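Side-chain contacts in glycoside hydrolase family 31 (Trueperella pyogenes, PDB 5I0F), which degrades cycloalternan, probably by a retaining mechanism that passes through a covalent glycosyl-enzyme intermediate: residues G488-P493 / S517-S522; I619-H624 / V718-I723. All coordinates share one frame; numbering follows the deposited sequence.

In the fold
Contact 1 is buried and contact 2 lies at the surface; their centres are about 38 Å apart and the two do not touch. Contact 1 stays within the TIM-barrel domain, setting helix 485-506 against the loop between barrel strands 513-515 and 527-529. Contact 2 instead joins helix 617-646 to a turn between strands 712-717 and 725-728 in the C-terminal domain. No structural element is common to both. The chemistry follows the setting: in contact 1 an amide side chain and a proline pack on a phenylalanine, a serine and a glycine, with a water shared weakly by two backbone carbonyls and more closely by a serine hydroxyl, whereas contact 2 combines a leucine packed on a turn with one direct histidine-to-carbonyl hydrogen bond.

Contact 1: G488-P493 / S517-S522; sequences GNNLYP and SGFTGS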
# COMPACT_ATOMS: atom_id res chain seq x y z
N GLY A 488 -15.04 -4.58 -3.70
CA GLY A 488 -14.63 -4.87 -2.33
C GLY A 488 -13.14 -5.05 -2.11
O GLY A 488 -12.64 -4.81 -1.00
N ASN A 489 -12.42 -5.48 -3.14
CA ASN A 489 -10.99 -5.79 -3.01
C ASN A 489 -10.13 -4.53 -2.73
O ASN A 489 -9.24 -4.60 -1.87
CB ASN A 489 -10.47 -6.58 -4.20
CG ASN A 489 -11.16 -7.94 -4.36
OD1 ASN A 489 -11.91 -8.39 -3.48
ND2 ASN A 489 -10.95 -8.57 -5.49
N ASN A 490 -10.37 -3.42 -3.43
CA ASN A 490 -9.67 -2.15 -3.12
C ASN A 490 -10.10 -1.55 -1.78
O ASN A 490 -9.33 -0.86 -1.11
CB ASN A 490 -9.89 -1.11 -4.21
CG ASN A 490 -9.11 -1.38 -5.49
OD1 ASN A 490 -8.01 -1.94 -5.48
ND2 ASN A 490 -9.69 -0.96 -6.62
N LEU A 491 -11.36 -1.75 -1.44
CA LEU A 491 -11.90 -1.30 -0.18
C LEU A 491 -11.34 -2.05 1.03
O LEU A 491 -11.30 -1.50 2.14
CB LEU A 491 -13.43 -1.41 -0.20
CG LEU A 491 -14.21 -0.86 1.00
CD1 LEU A 491 -13.92 0.60 1.26
CD2 LEU A 491 -15.70 -1.07 0.79
N TYR A 492 -10.91 -3.29 0.83
CA TYR A 492 -10.48 -4.17 1.93
C TYR A 492 -9.58 -3.49 2.98
O TYR A 492 -9.85 -3.59 4.18
CB TYR A 492 -9.79 -5.44 1.40
CG TYR A 492 -9.69 -6.48 2.47
CD1 TYR A 492 -8.66 -6.46 3.40
CD2 TYR A 492 -10.67 -7.45 2.61
CE1 TYR A 492 -8.61 -7.37 4.45
CE2 TYR A 492 -10.62 -8.38 3.63
CZ TYR A 492 -9.59 -8.35 4.55
OH TYR A 492 -9.55 -9.30 5.56
N PRO A 493 -8.49 -2.84 2.54
CA PRO A 493 -7.60 -2.27 3.55
C PRO A 493 -8.20 -1.16 4.40
O PRO A 493 -7.78 -0.98 5.56
CB PRO A 493 -6.39 -1.79 2.73
CG PRO A 493 -6.89 -1.63 1.35
CD PRO A 493 -7.88 -2.75 1.19
N SER A 517 -1.20 -0.40 3.35
CA SER A 517 -2.14 -0.33 2.26
C SER A 517 -3.39 0.44 2.64
O SER A 517 -3.73 0.62 3.82
CB SER A 517 -2.47 -1.71 1.68
OG SER A 517 -3.21 -2.47 2.62
N GLY A 518 -4.06 0.90 1.60
CA GLY A 518 -5.26 1.71 1.74
C GLY A 518 -5.88 2.16 0.42
O GLY A 518 -5.43 1.77 -0.67
N PHE A 519 -6.93 2.98 0.56
CA PHE A 519 -7.74 3.47 -0.53
C PHE A 519 -8.49 4.71 -0.01
O PHE A 519 -8.25 5.17 1.11
CB PHE A 519 -8.71 2.37 -1.05
CG PHE A 519 -9.15 2.57 -2.48
CD1 PHE A 519 -8.28 2.34 -3.53
CD2 PHE A 519 -10.45 2.98 -2.78
CE1 PHE A 519 -8.67 2.51 -4.86
CE2 PHE A 519 -10.86 3.17 -4.09
CZ PHE A 519 -9.98 2.95 -5.14
N THR A 520 -9.36 5.29 -0.83
CA THR A 520 -10.26 6.36 -0.38
C THR A 520 -10.93 5.95 0.92
O THR A 520 -11.46 4.84 1.01
CB THR A 520 -11.33 6.61 -1.46
OG1 THR A 520 -10.71 6.70 -2.74
CG2 THR A 520 -12.11 7.88 -1.19
N GLY A 521 -10.89 6.83 1.93
CA GLY A 521 -11.36 6.53 3.28
C GLY A 521 -10.29 6.18 4.30
O GLY A 521 -10.51 6.35 5.51
N SER A 522 -9.11 5.72 3.84
CA SER A 522 -7.98 5.46 4.72
C SER A 522 -7.52 6.68 5.56
O SER A 522 -6.96 6.48 6.65
CB SER A 522 -6.80 4.86 3.95
OG SER A 522 -7.13 3.57 3.46
O HOH W 1 -6.51 1.75 5.34
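N490 lays its CB over the face of the F519 ring, a CH-pi contact with CB 3.9 Å from the ring centroid and only 13° off the normal. The amide beyond it lies nearly parallel to the ring, the planes 10° apart, and an asparagine suits the place because its short flat end can cover an aromatic while its polar atoms turn to other partners: OD1 accepts from V196 N and ND2 donates to T233 O. F519 CB also sits 3.3 Å from N490 O. One turn on, P493 CB approaches S517 OG at 3.3 Å and its CG packs 3.7 Å from CA of G518; glycine suits this extended position because the space beside its CA is taken by the S522 hydroxyl. These segments join helix 485-506 of the TIM barrel to the loop that follows strand 513-515. With chi1 at 68°, S517 OG lies between its own N and carbonyl carbon, and it is hydrogen-bonded to G468 O. Farther out, S522 N donates to F519 O to close a type II turn, and S522 OG accepts from F519 N at 3.0 Å. A water 2.7 Å from S522 OG makes weak bonds to P493 O and S517 O, bridging helix and loop.

Contact 2: I619-H624 / V718-I723; sequences IDLARH and VGWDII
L621 and D721 mark the nearest backbone approach, CA to CA 6.7 Å, where a type I beta turn from G719 to I722 comes up to the flank of helix 617-646. Segment 619-624 belongs to the TIM-barrel domain of this family 31 glycoside hydrolase and the turn to its C-terminal domain, where it lies between strands 712-717 and 725-728, so the contact ties two parts of the fold together at the surface. L621 points at the turn and meets it with both methyls: CD2 lies 3.9 Å from W720 CB, while CD1 is 4.0 Å from D721 N. A branched aliphatic side chain suits this place, since it can spread over the peptide between the two residues. The leucine and tryptophan side chains cross at about a right angle, and both also touch A576 of helix 572-583. W720 O is held by Y625 OH, the next residue of the helix after this segment. One turn beyond L621, H624 has CG anti to its N (chi1 165°), which carries the imidazole out toward the turn. Histidine combines reach with an N-H, and here that N-H is spent on the backbone carbonyl of D721. NE2 donates to D721 O at 3.1 Å in a bent bond, 141° at the hydrogen, with the oxygen tilted 26° from the imidazole plane.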
# COMPACT_ATOMS: atom_id res chain seq x y z
N ILE A 619 26.21 6.79 16.42
CA ILE A 619 25.47 6.77 17.69
C ILE A 619 25.29 8.23 18.19
O ILE A 619 24.18 8.62 18.51
CB ILE A 619 26.10 5.85 18.76
CG1 ILE A 619 26.27 4.42 18.21
CG2 ILE A 619 25.19 5.77 19.98
CD1 ILE A 619 26.96 3.47 19.17
N ASP A 620 26.37 9.01 18.18
CA ASP A 620 26.29 10.45 18.53
C ASP A 620 25.33 11.20 17.61
O ASP A 620 24.58 12.05 18.06
CB ASP A 620 27.67 11.13 18.47
CG ASP A 620 28.52 10.92 19.74
OD1 ASP A 620 28.08 10.33 20.76
OD2 ASP A 620 29.68 11.38 19.72
N LEU A 621 25.35 10.86 16.31
CA LEU A 621 24.40 11.48 15.36
C LEU A 621 22.95 11.16 15.71
O LEU A 621 22.10 12.04 15.63
CB LEU A 621 24.69 11.04 13.93
CG LEU A 621 24.58 12.15 12.89
CD1 LEU A 621 25.66 13.23 13.13
CD2 LEU A 621 24.70 11.59 11.47
N ALA A 622 22.66 9.91 16.06
CA ALA A 622 21.31 9.54 16.46
C ALA A 622 20.88 10.24 17.75
O ALA A 622 19.73 10.67 17.86
CB ALA A 622 21.20 8.03 16.61
N ARG A 623 21.82 10.39 18.70
CA ARG A 623 21.56 11.19 19.91
C ARG A 623 21.16 12.61 19.54
O ARG A 623 20.14 13.11 20.01
CB ARG A 623 22.80 11.22 20.85
CG ARG A 623 22.87 10.12 21.89
CD ARG A 623 23.99 10.35 22.93
NE ARG A 623 25.30 9.88 22.44
CZ ARG A 623 25.74 8.61 22.47
NH1 ARG A 623 26.94 8.32 21.99
NH2 ARG A 623 25.01 7.63 22.98
N HIS A 624 21.97 13.24 18.68
CA HIS A 624 21.74 14.61 18.20
C HIS A 624 20.36 14.78 17.54
O HIS A 624 19.57 15.64 17.94
CB HIS A 624 22.88 15.01 17.23
CG HIS A 624 22.61 16.22 16.39
ND1 HIS A 624 22.50 17.49 16.93
CD2 HIS A 624 22.48 16.37 15.05
CE1 HIS A 624 22.28 18.36 15.96
NE2 HIS A 624 22.27 17.70 14.81
N VAL A 718 26.67 21.12 4.31
CA VAL A 718 25.91 20.02 4.91
C VAL A 718 26.79 18.89 5.48
O VAL A 718 26.85 17.77 4.95
CB VAL A 718 24.83 19.46 3.94
CG1 VAL A 718 23.69 20.45 3.80
CG2 VAL A 718 25.40 19.11 2.58
N GLY A 719 27.45 19.18 6.60
CA GLY A 719 28.03 18.11 7.41
C GLY A 719 26.91 17.17 7.84
O GLY A 719 25.72 17.50 7.72
N TRP A 720 27.25 16.00 8.37
CA TRP A 720 26.21 15.01 8.70
C TRP A 720 25.29 15.47 9.84
O TRP A 720 24.17 14.98 9.96
CB TRP A 720 26.86 13.67 9.04
CG TRP A 720 27.48 12.97 7.86
CD1 TRP A 720 27.72 13.47 6.60
CD2 TRP A 720 27.98 11.63 7.85
NE1 TRP A 720 28.33 12.52 5.83
CE2 TRP A 720 28.50 11.38 6.57
CE3 TRP A 720 28.04 10.61 8.82
CZ2 TRP A 720 29.07 10.14 6.21
CZ3 TRP A 720 28.60 9.37 8.46
CH2 TRP A 720 29.10 9.16 7.16
N ASP A 721 25.75 16.42 10.65
CA ASP A 721 24.94 17.04 11.70
C ASP A 721 23.98 18.13 11.21
O ASP A 721 23.29 18.73 12.03
CB ASP A 721 25.81 17.56 12.85
CG ASP A 721 26.88 18.51 12.41
OD1 ASP A 721 27.13 18.70 11.20
OD2 ASP A 721 27.55 19.05 13.29
N ILE A 722 23.93 18.38 9.90
CA ILE A 722 22.99 19.34 9.29
C ILE A 722 22.09 18.64 8.27
O ILE A 722 22.56 17.85 7.47
CB ILE A 722 23.77 20.44 8.51
CG1 ILE A 722 24.78 21.16 9.43
CG2 ILE A 722 22.84 21.43 7.80
CD1 ILE A 722 24.15 21.99 10.53
N ILE A 723 20.80 18.97 8.31
CA ILE A 723 19.89 18.80 7.18
C ILE A 723 19.32 20.21 6.93
O ILE A 723 18.90 20.85 7.88
CB ILE A 723 18.77 17.76 7.41
CG1 ILE A 723 17.76 17.80 6.25
CG2 ILE A 723 18.08 17.92 8.76
CD1 ILE A 723 16.63 16.78 6.35